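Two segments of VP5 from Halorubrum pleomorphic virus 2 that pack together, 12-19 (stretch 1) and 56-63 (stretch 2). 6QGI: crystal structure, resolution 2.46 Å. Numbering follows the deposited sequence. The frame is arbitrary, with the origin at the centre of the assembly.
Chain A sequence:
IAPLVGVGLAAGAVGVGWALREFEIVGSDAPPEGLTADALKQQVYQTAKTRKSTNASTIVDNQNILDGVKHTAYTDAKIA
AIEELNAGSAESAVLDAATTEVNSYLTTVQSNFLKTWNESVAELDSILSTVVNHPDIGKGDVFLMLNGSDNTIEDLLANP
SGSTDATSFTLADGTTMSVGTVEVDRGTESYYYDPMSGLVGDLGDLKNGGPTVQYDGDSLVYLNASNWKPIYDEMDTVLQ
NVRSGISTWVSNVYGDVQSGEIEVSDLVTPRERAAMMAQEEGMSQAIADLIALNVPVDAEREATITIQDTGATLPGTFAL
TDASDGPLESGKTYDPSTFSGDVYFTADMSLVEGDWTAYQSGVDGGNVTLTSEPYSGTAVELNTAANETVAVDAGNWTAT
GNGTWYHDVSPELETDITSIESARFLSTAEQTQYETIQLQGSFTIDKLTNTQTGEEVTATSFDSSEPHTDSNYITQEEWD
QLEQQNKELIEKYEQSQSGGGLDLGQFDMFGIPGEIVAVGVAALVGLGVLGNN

Stretch 1 (12-19) GAVGVGWA
Stretch 2, residues 56-63: ASTIVDNQ

The main polar link between the stretches is a backbone hydrogen bond from G15 N to S57 O, 2.8 Å long. It joins a segment extended through G15, strand at 12-13 and loop after it, to a helix that arrives from earlier in the chain, with a wide pi-type turn at 56-60 closed by D61 N to A56 O at 2.9 Å. The carbonyls of S57 and T58 have no backbone partner within the stretch and accept from other donors. N62 (-124/71, chi1 -40°, chi2 -55°) binds both, its ND2 3.0 Å from S57 O and from T58 O. W18 NE1 makes two weak bonds, to T58 O at 2.6 Å (angle 117°) and to G15 O at 3.0 Å.

In register, A13 CA lies 4.9 Å from S57 CA and G15 CA 4.4 Å from T58 CA; the two chains advance in the same sense here. Such close backbones allow CA-H...O contacts: S57 CA to A13 O, 3.1 Å; T58 CA to G15 O, 3.0 Å. On G15 (phi/psi -135/105) an ideal CB would come within 3.0 Å of T58 CG2, so the absent side chain leaves room for T58 (-104/-59, chi1 p). V14 is chi1 t.

After V16 (-121/6, chi1 m), whose CG1 lies 3.9 Å from N62 ND2, comes a 3-10 segment, 17-19, with A19 N bonded to V16 O at 3.1 Å. W18 (chi1 p, chi2 -88°) points its CA-to-CB bond toward stretch 2, CD1 3.9 Å from T58 CB. I59 (-104/-57, chi1 m, chi2 t) covers one indole face, CG1 4.0 Å from the six-membered ring centroid, while N62 O lies at the ring edge, 4.2 Å from W18 CZ2.

At the strand end, A13 CB meets S57 OG (chi1 m) at 3.4 Å, and a water accepts from A13 N and donates to S57 OG, both at 2.9 Å. The contact buries 400 Å² in total.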

# COMPACT_ATOMS: atom_id res chain seq x y z
N GLY A 12 2.99 1.25 6.67
CA GLY A 12 1.97 0.54 5.93
C GLY A 12 2.60 -0.35 4.88
O GLY A 12 3.67 -0.02 4.36
N ALA A 13 1.97 -1.49 4.58
CA ALA A 13 2.45 -2.39 3.53
C ALA A 13 2.25 -1.71 2.17
O ALA A 13 1.35 -0.86 2.04
CB ALA A 13 1.72 -3.72 3.60
N VAL A 14 3.10 -2.00 1.18
CA VAL A 14 2.97 -1.34 -0.12
C VAL A 14 2.72 -2.38 -1.23
O VAL A 14 3.49 -3.34 -1.39
CB VAL A 14 4.19 -0.41 -0.42
CG1 VAL A 14 4.07 0.25 -1.79
CG2 VAL A 14 4.34 0.66 0.67
N GLY A 15 1.62 -2.18 -1.96
CA GLY A 15 1.21 -2.98 -3.11
C GLY A 15 0.77 -2.04 -4.21
O GLY A 15 -0.28 -1.41 -4.09
N VAL A 16 1.60 -1.86 -5.25
CA VAL A 16 1.30 -0.89 -6.32
C VAL A 16 1.21 -1.55 -7.71
O VAL A 16 1.06 -0.83 -8.71
CB VAL A 16 2.31 0.30 -6.33
CG1 VAL A 16 2.23 1.11 -5.05
CG2 VAL A 16 3.74 -0.18 -6.58
N GLY A 17 1.28 -2.88 -7.75
CA GLY A 17 1.23 -3.65 -8.98
C GLY A 17 -0.04 -3.46 -9.78
O GLY A 17 -0.03 -3.58 -11.00
N TRP A 18 -1.14 -3.10 -9.07
CA TRP A 18 -2.48 -2.83 -9.61
C TRP A 18 -2.49 -1.64 -10.56
O TRP A 18 -3.41 -1.51 -11.38
CB TRP A 18 -3.46 -2.58 -8.45
CG TRP A 18 -3.09 -1.40 -7.61
CD1 TRP A 18 -2.28 -1.39 -6.51
CD2 TRP A 18 -3.54 -0.05 -7.78
NE1 TRP A 18 -2.14 -0.12 -6.03
CE2 TRP A 18 -2.94 0.73 -6.76
CE3 TRP A 18 -4.40 0.58 -8.70
CZ2 TRP A 18 -3.16 2.10 -6.64
CZ3 TRP A 18 -4.62 1.95 -8.57
CH2 TRP A 18 -4.02 2.69 -7.55
N ALA A 19 -1.50 -0.74 -10.43
CA ALA A 19 -1.36 0.42 -11.29
C ALA A 19 -0.50 0.09 -12.51
O ALA A 19 -0.39 0.91 -13.41
CB ALA A 19 -0.75 1.57 -10.50
N ALA A 56 -5.67 0.08 1.99
CA ALA A 56 -4.69 1.14 2.23
C ALA A 56 -3.35 0.76 1.63
O ALA A 56 -2.72 1.58 0.97
CB ALA A 56 -4.55 1.41 3.72
N SER A 57 -2.93 -0.51 1.83
CA SER A 57 -1.66 -1.05 1.32
C SER A 57 -1.56 -0.96 -0.18
O SER A 57 -0.46 -0.79 -0.72
CB SER A 57 -1.48 -2.50 1.74
OG SER A 57 -1.49 -2.63 3.15
N THR A 58 -2.70 -1.07 -0.87
CA THR A 58 -2.72 -1.05 -2.32
C THR A 58 -3.22 0.28 -2.89
O THR A 58 -2.47 0.91 -3.63
CB THR A 58 -3.55 -2.23 -2.88
OG1 THR A 58 -4.88 -2.16 -2.36
CG2 THR A 58 -2.92 -3.59 -2.58
N ILE A 59 -4.44 0.71 -2.55
CA ILE A 59 -5.02 1.90 -3.18
C ILE A 59 -5.03 3.19 -2.32
O ILE A 59 -4.54 4.22 -2.80
CB ILE A 59 -6.47 1.56 -3.64
CG1 ILE A 59 -6.46 0.59 -4.83
CG2 ILE A 59 -7.26 2.83 -3.96
CD1 ILE A 59 -7.77 0.04 -5.16
N VAL A 60 -5.64 3.16 -1.12
CA VAL A 60 -5.89 4.33 -0.28
C VAL A 60 -4.61 5.06 0.15
O VAL A 60 -4.59 6.28 0.08
CB VAL A 60 -6.80 3.99 0.94
CG1 VAL A 60 -7.17 5.23 1.74
CG2 VAL A 60 -8.07 3.27 0.48
N ASP A 61 -3.56 4.34 0.57
CA ASP A 61 -2.33 5.00 1.03
C ASP A 61 -1.39 5.43 -0.10
O ASP A 61 -0.43 6.16 0.17
CB ASP A 61 -1.57 4.10 2.03
CG ASP A 61 -2.10 4.17 3.46
OD1 ASP A 61 -3.16 4.80 3.68
OD2 ASP A 61 -1.43 3.59 4.36
N ASN A 62 -1.67 5.03 -1.35
CA ASN A 62 -0.79 5.37 -2.47
C ASN A 62 -1.54 6.10 -3.59
O ASN A 62 -1.75 5.55 -4.67
CB ASN A 62 -0.10 4.09 -3.01
CG ASN A 62 0.35 3.12 -1.94
OD1 ASN A 62 1.08 3.47 -1.02
ND2 ASN A 62 -0.10 1.88 -2.03
N GLN A 63 -1.93 7.35 -3.33
CA GLN A 63 -2.65 8.18 -4.30
C GLN A 63 -1.68 8.98 -5.15
O GLN A 63 -2.06 9.50 -6.20
CB GLN A 63 -3.62 9.16 -3.60
CG GLN A 63 -4.23 8.66 -2.29
CD GLN A 63 -3.39 8.97 -1.07
OE1 GLN A 63 -2.18 9.20 -1.15
NE2 GLN A 63 -4.03 8.98 0.09
O HOH W 1 -0.62 -1.93 5.80
O HOH W 2 1.23 1.89 1.99